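MHC I-like leukocyte 2 long form (Mus musculus, PDB 6A97) binds heparan sulfate proteoglycans on the surface of fibroblasts as a GPI-anchored, MHC class I-like membrane glycoprotein. Local coordinates at residues A[22-30]-A[182-190]. Sequence-based numbering, arbitrary orientation.
Sequences THTLRYNVR and CPAHLQRYL
Helix 182-190 passes across strand 23-30 at 115°, the two axes 8.7 Å apart where they are closest, and Leu25 faces Leu186 at the crossing. Leu25 makes the largest single contribution. With its CG anti to the backbone N (chi1 166°), it rises from the strand and spreads its two methyls against the helix: CD2 lies 3.5 Å from Cys182 O and also touches Cys182 SG, while CD1 meets the Tyr189 ring at its edge, in plane, 3.9 Å from CE2. Closer to the backbones, the CB atoms of Leu25 and Leu186 are 4.0 Å apart. At the N-terminal end of the strand, Leu190 CD2 sits over one face of the His23 imidazole in a CH-pi contact, 3.9 Å from the ring centroid; His23 ND1 is hydrogen-bonded to Asp49. Farther along, Tyr27 OH comes to the edge of the His185 ring, 3.4 Å from CD2, and a water joins this hydroxyl to Tyr189 OH, donating to the latter over 2.6 Å. Cys182 is disulfide-bonded to Cys119 on the adjoining strand 113-121, the link between alpha-2 helix and sheet floor characteristic of MHC class I folds. The helix thus rests on the floor strand mainly through apolar contacts, with a covalent tie beside them, and the bridging water gives both tyrosine hydroxyls a polar partner within an otherwise mostly apolar interface.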
ATOM      1  N   THR A  22       1.441   4.149  20.513  1.00 74.75           N
ATOM      2  CA  THR A  22       0.818   5.446  20.272  1.00 76.42           C
ATOM      3  C   THR A  22      -0.692   5.316  20.042  1.00 74.91           C
ATOM      4  O   THR A  22      -1.155   4.422  19.331  1.00 73.73           O
ATOM      5  CB  THR A  22       1.474   6.168  19.072  1.00 72.64           C
ATOM      6  OG1 THR A  22       0.811   7.416  18.834  1.00 78.23           O
ATOM      7  CG2 THR A  22       1.418   5.305  17.817  1.00 73.46           C
ATOM      8  N   HIS A  23      -1.461   6.207  20.659  1.00 67.98           N
ATOM      9  CA  HIS A  23      -2.916   6.140  20.575  1.00 60.37           C
ATOM     10  C   HIS A  23      -3.539   7.521  20.442  1.00 55.73           C
ATOM     11  O   HIS A  23      -2.952   8.520  20.857  1.00 56.91           O
ATOM     12  CB  HIS A  23      -3.488   5.429  21.802  1.00 51.28           C
ATOM     13  CG  HIS A  23      -2.994   4.028  21.970  1.00 56.48           C
ATOM     14  ND1 HIS A  23      -3.518   2.965  21.266  1.00 62.42           N
ATOM     15  CD2 HIS A  23      -2.022   3.513  22.760  1.00 57.62           C
ATOM     16  CE1 HIS A  23      -2.894   1.856  21.619  1.00 65.79           C
ATOM     17  NE2 HIS A  23      -1.982   2.162  22.524  1.00 65.79           N
ATOM     18  N   THR A  24      -4.735   7.569  19.867  1.00 48.56           N
ATOM     19  CA  THR A  24      -5.420   8.834  19.642  1.00 49.36           C
ATOM     20  C   THR A  24      -6.874   8.793  20.108  1.00 47.50           C
ATOM     21  O   THR A  24      -7.587   7.809  19.891  1.00 49.14           O
ATOM     22  CB  THR A  24      -5.383   9.231  18.153  1.00 53.58           C
ATOM     23  OG1 THR A  24      -4.031   9.194  17.681  1.00 70.42           O
ATOM     24  CG2 THR A  24      -5.937  10.634  17.956  1.00 57.01           C
ATOM     25  N   LEU A  25      -7.296   9.867  20.764  1.00 37.87           N
ATOM     26  CA  LEU A  25      -8.696  10.071  21.115  1.00 38.71           C
ATOM     27  C   LEU A  25      -9.194  11.287  20.353  1.00 42.51           C
ATOM     28  O   LEU A  25      -8.591  12.354  20.429  1.00 41.47           O
ATOM     29  CB  LEU A  25      -8.866  10.269  22.621  1.00 43.84           C
ATOM     30  CG  LEU A  25     -10.217  10.810  23.100  1.00 47.15           C
ATOM     31  CD1 LEU A  25     -11.349   9.896  22.667  1.00 47.83           C
ATOM     32  CD2 LEU A  25     -10.226  10.991  24.613  1.00 40.07           C
ATOM     33  N   ARG A  26     -10.281  11.129  19.606  1.00 36.80           N
ATOM     34  CA  ARG A  26     -10.796  12.226  18.795  1.00 36.41           C
ATOM     35  C   ARG A  26     -12.301  12.392  18.949  1.00 38.07           C
ATOM     36  O   ARG A  26     -13.057  11.429  18.832  1.00 34.75           O
ATOM     37  CB  ARG A  26     -10.455  12.015  17.319  1.00 31.33           C
ATOM     38  CG  ARG A  26     -10.971  13.126  16.406  1.00 35.22           C
ATOM     39  CD  ARG A  26     -10.660  12.826  14.943  1.00 46.44           C
ATOM     40  NE  ARG A  26      -9.223  12.757  14.686  1.00 60.56           N
ATOM     41  CZ  ARG A  26      -8.483  13.782  14.264  1.00 68.89           C
ATOM     42  NH1 ARG A  26      -7.183  13.621  14.054  1.00 68.49           N
ATOM     43  NH2 ARG A  26      -9.041  14.967  14.049  1.00 60.96           N
ATOM     44  N   TYR A  27     -12.718  13.624  19.215  1.00 34.21           N
ATOM     45  CA  TYR A  27     -14.125  13.987  19.283  1.00 34.23           C
ATOM     46  C   TYR A  27     -14.496  14.716  18.009  1.00 39.23           C
ATOM     47  O   TYR A  27     -13.923  15.765  17.717  1.00 40.54           O
ATOM     48  CB  TYR A  27     -14.413  14.898  20.481  1.00 30.94           C
ATOM     49  CG  TYR A  27     -14.047  14.344  21.839  1.00 37.12           C
ATOM     50  CD1 TYR A  27     -12.733  14.384  22.296  1.00 42.26           C
ATOM     51  CD2 TYR A  27     -15.025  13.823  22.684  1.00 38.50           C
ATOM     52  CE1 TYR A  27     -12.394  13.902  23.548  1.00 37.69           C
ATOM     53  CE2 TYR A  27     -14.699  13.336  23.941  1.00 44.86           C
ATOM     54  CZ  TYR A  27     -13.383  13.377  24.366  1.00 45.18           C
ATOM     55  OH  TYR A  27     -13.047  12.895  25.611  1.00 45.38           O
ATOM     56  N   ASN A  28     -15.428  14.164  17.241  1.00 30.05           N
ATOM     57  CA  ASN A  28     -15.984  14.878  16.100  1.00 28.56           C
ATOM     58  C   ASN A  28     -17.354  15.429  16.472  1.00 38.67           C
ATOM     59  O   ASN A  28     -18.304  14.670  16.683  1.00 36.77           O
ATOM     60  CB  ASN A  28     -16.070  13.971  14.872  1.00 35.29           C
ATOM     61  CG  ASN A  28     -14.755  13.903  14.113  1.00 44.06           C
ATOM     62  OD1 ASN A  28     -13.738  14.409  14.576  1.00 37.70           O
ATOM     63  ND2 ASN A  28     -14.772  13.278  12.945  1.00 40.23           N
ATOM     64  N   VAL A  29     -17.442  16.751  16.573  1.00 33.53           N
ATOM     65  CA  VAL A  29     -18.654  17.411  17.043  1.00 36.63           C
ATOM     66  C   VAL A  29     -19.291  18.212  15.922  1.00 38.52           C
ATOM     67  O   VAL A  29     -18.600  18.889  15.157  1.00 37.65           O
ATOM     68  CB  VAL A  29     -18.357  18.356  18.235  1.00 34.38           C
ATOM     69  CG1 VAL A  29     -19.632  19.002  18.747  1.00 31.36           C
ATOM     70  CG2 VAL A  29     -17.651  17.608  19.356  1.00 35.81           C
ATOM     71  N   ARG A  30     -20.612  18.144  15.821  1.00 34.67           N
ATOM     72  CA  ARG A  30     -21.318  18.960  14.842  1.00 31.42           C
ATOM     73  C   ARG A  30     -22.663  19.439  15.380  1.00 30.97           C
ATOM     74  O   ARG A  30     -23.406  18.662  15.972  1.00 33.23           O
ATOM     75  CB  ARG A  30     -21.519  18.177  13.547  1.00 37.88           C
ATOM     76  CG  ARG A  30     -22.453  18.852  12.570  1.00 45.63           C
ATOM     77  CD  ARG A  30     -22.367  18.211  11.202  1.00 43.98           C
ATOM     78  NE  ARG A  30     -22.731  16.800  11.242  1.00 40.89           N
ATOM     79  CZ  ARG A  30     -23.947  16.335  10.970  1.00 42.40           C
ATOM     80  NH1 ARG A  30     -24.920  17.174  10.632  1.00 43.27           N
ATOM     81  NH2 ARG A  30     -24.187  15.029  11.022  1.00 35.73           N
ATOM     82  N   CYS A 182      -8.981  14.964  28.602  1.00 42.75           N
ATOM     83  CA  CYS A 182      -8.920  14.061  27.447  1.00 45.78           C
ATOM     84  C   CYS A 182      -7.912  12.915  27.621  1.00 47.14           C
ATOM     85  O   CYS A 182      -8.257  11.766  27.346  1.00 44.26           O
ATOM     86  CB  CYS A 182      -8.609  14.844  26.157  1.00 45.44           C
ATOM     87  SG  CYS A 182      -7.819  13.851  24.856  1.00 94.91           S
ATOM     88  N   PRO A 183      -6.674  13.206  28.077  1.00 49.89           N
ATOM     89  CA  PRO A 183      -5.747  12.080  28.275  1.00 48.70           C
ATOM     90  C   PRO A 183      -6.227  11.056  29.308  1.00 48.63           C
ATOM     91  O   PRO A 183      -5.981   9.859  29.146  1.00 46.75           O
ATOM     92  CB  PRO A 183      -4.461  12.763  28.759  1.00 50.56           C
ATOM     93  CG  PRO A 183      -4.545  14.145  28.217  1.00 56.18           C
ATOM     94  CD  PRO A 183      -5.999  14.500  28.298  1.00 61.02           C
ATOM     95  N   ALA A 184      -6.900  11.519  30.357  1.00 47.55           N
ATOM     96  CA  ALA A 184      -7.435  10.607  31.366  1.00 50.91           C
ATOM     97  C   ALA A 184      -8.545   9.737  30.770  1.00 49.27           C
ATOM     98  O   ALA A 184      -8.614   8.537  31.036  1.00 51.39           O
ATOM     99  CB  ALA A 184      -7.947  11.382  32.568  1.00 49.03           C
ATOM    100  N   HIS A 185      -9.401  10.346  29.954  1.00 47.73           N
ATOM    101  CA  HIS A 185     -10.441   9.608  29.243  1.00 45.24           C
ATOM    102  C   HIS A 185      -9.842   8.537  28.333  1.00 43.08           C
ATOM    103  O   HIS A 185     -10.259   7.375  28.366  1.00 49.77           O
ATOM    104  CB  HIS A 185     -11.311  10.563  28.422  1.00 44.65           C
ATOM    105  CG  HIS A 185     -12.223  11.413  29.252  1.00 52.99           C
ATOM    106  ND1 HIS A 185     -12.496  11.142  30.575  1.00 54.69           N
ATOM    107  CD2 HIS A 185     -12.926  12.529  28.942  1.00 54.17           C
ATOM    108  CE1 HIS A 185     -13.326  12.055  31.047  1.00 46.72           C
ATOM    109  NE2 HIS A 185     -13.605  12.907  30.077  1.00 56.57           N
ATOM    110  N   LEU A 186      -8.863   8.937  27.526  1.00 38.13           N
ATOM    111  CA  LEU A 186      -8.199   8.019  26.605  1.00 46.96           C
ATOM    112  C   LEU A 186      -7.625   6.819  27.346  1.00 48.64           C
ATOM    113  O   LEU A 186      -7.754   5.682  26.895  1.00 53.36           O
ATOM    114  CB  LEU A 186      -7.087   8.737  25.832  1.00 43.93           C
ATOM    115  CG  LEU A 186      -6.208   7.860  24.935  1.00 43.62           C
ATOM    116  CD1 LEU A 186      -7.046   6.998  23.985  1.00 43.31           C
ATOM    117  CD2 LEU A 186      -5.217   8.722  24.144  1.00 42.04           C
ATOM    118  N   GLN A 187      -7.004   7.081  28.490  1.00 47.09           N
ATOM    119  CA  GLN A 187      -6.417   6.019  29.295  1.00 58.08           C
ATOM    120  C   GLN A 187      -7.490   5.055  29.786  1.00 66.08           C
ATOM    121  O   GLN A 187      -7.310   3.838  29.751  1.00 69.41           O
ATOM    122  CB  GLN A 187      -5.652   6.604  30.484  1.00 64.50           C
ATOM    123  CG  GLN A 187      -4.541   5.705  30.984  1.00 73.69           C
ATOM    124  CD  GLN A 187      -3.591   5.298  29.875  1.00 76.48           C
ATOM    125  OE1 GLN A 187      -2.910   6.139  29.285  1.00 79.08           O
ATOM    126  NE2 GLN A 187      -3.545   4.005  29.580  1.00 76.43           N
ATOM    127  N   ARG A 188      -8.610   5.608  30.237  1.00 59.13           N
ATOM    128  CA  ARG A 188      -9.712   4.793  30.721  1.00 57.05           C
ATOM    129  C   ARG A 188     -10.313   3.980  29.572  1.00 58.54           C
ATOM    130  O   ARG A 188     -10.630   2.805  29.741  1.00 67.70           O
ATOM    131  CB  ARG A 188     -10.769   5.672  31.390  1.00 54.82           C
ATOM    132  CG  ARG A 188     -11.714   4.923  32.316  1.00 55.01           C
ATOM    133  CD  ARG A 188     -12.717   5.867  32.971  1.00 54.07           C
ATOM    134  NE  ARG A 188     -13.536   6.570  31.987  1.00 55.25           N
ATOM    135  CZ  ARG A 188     -13.415   7.863  31.699  1.00 54.61           C
ATOM    136  NH1 ARG A 188     -12.510   8.602  32.326  1.00 51.90           N
ATOM    137  NH2 ARG A 188     -14.203   8.419  30.787  1.00 45.85           N
ATOM    138  N   TYR A 189     -10.445   4.601  28.399  1.00 51.92           N
ATOM    139  CA  TYR A 189     -10.954   3.908  27.214  1.00 52.99           C
ATOM    140  C   TYR A 189     -10.044   2.761  26.780  1.00 61.34           C
ATOM    141  O   TYR A 189     -10.519   1.678  26.439  1.00 64.96           O
ATOM    142  CB  TYR A 189     -11.122   4.870  26.036  1.00 48.94           C
ATOM    143  CG  TYR A 189     -12.200   5.920  26.187  1.00 43.41           C
ATOM    144  CD1 TYR A 189     -13.181   5.815  27.164  1.00 42.32           C
ATOM    145  CD2 TYR A 189     -12.244   7.008  25.328  1.00 37.64           C
ATOM    146  CE1 TYR A 189     -14.172   6.783  27.290  1.00 42.90           C
ATOM    147  CE2 TYR A 189     -13.225   7.974  25.441  1.00 43.33           C
ATOM    148  CZ  TYR A 189     -14.188   7.859  26.421  1.00 42.66           C
ATOM    149  OH  TYR A 189     -15.160   8.834  26.520  1.00 34.05           O
ATOM    150  N   LEU A 190      -8.738   3.014  26.771  1.00 60.04           N
ATOM    151  CA  LEU A 190      -7.768   2.021  26.315  1.00 61.39           C
ATOM    152  C   LEU A 190      -7.782   0.768  27.181  1.00 65.47           C
ATOM    153  O   LEU A 190      -7.579  -0.342  26.685  1.00 71.93           O
ATOM    154  CB  LEU A 190      -6.361   2.622  26.288  1.00 58.22           C
ATOM    155  CG  LEU A 190      -6.070   3.558  25.116  1.00 55.60           C
ATOM    156  CD1 LEU A 190      -4.703   4.219  25.263  1.00 55.40           C
ATOM    157  CD2 LEU A 190      -6.171   2.795  23.799  1.00 49.30           C
TER
HETATM  158  O   HOH W   1     -14.706  11.420  26.746  1.00 39.63           O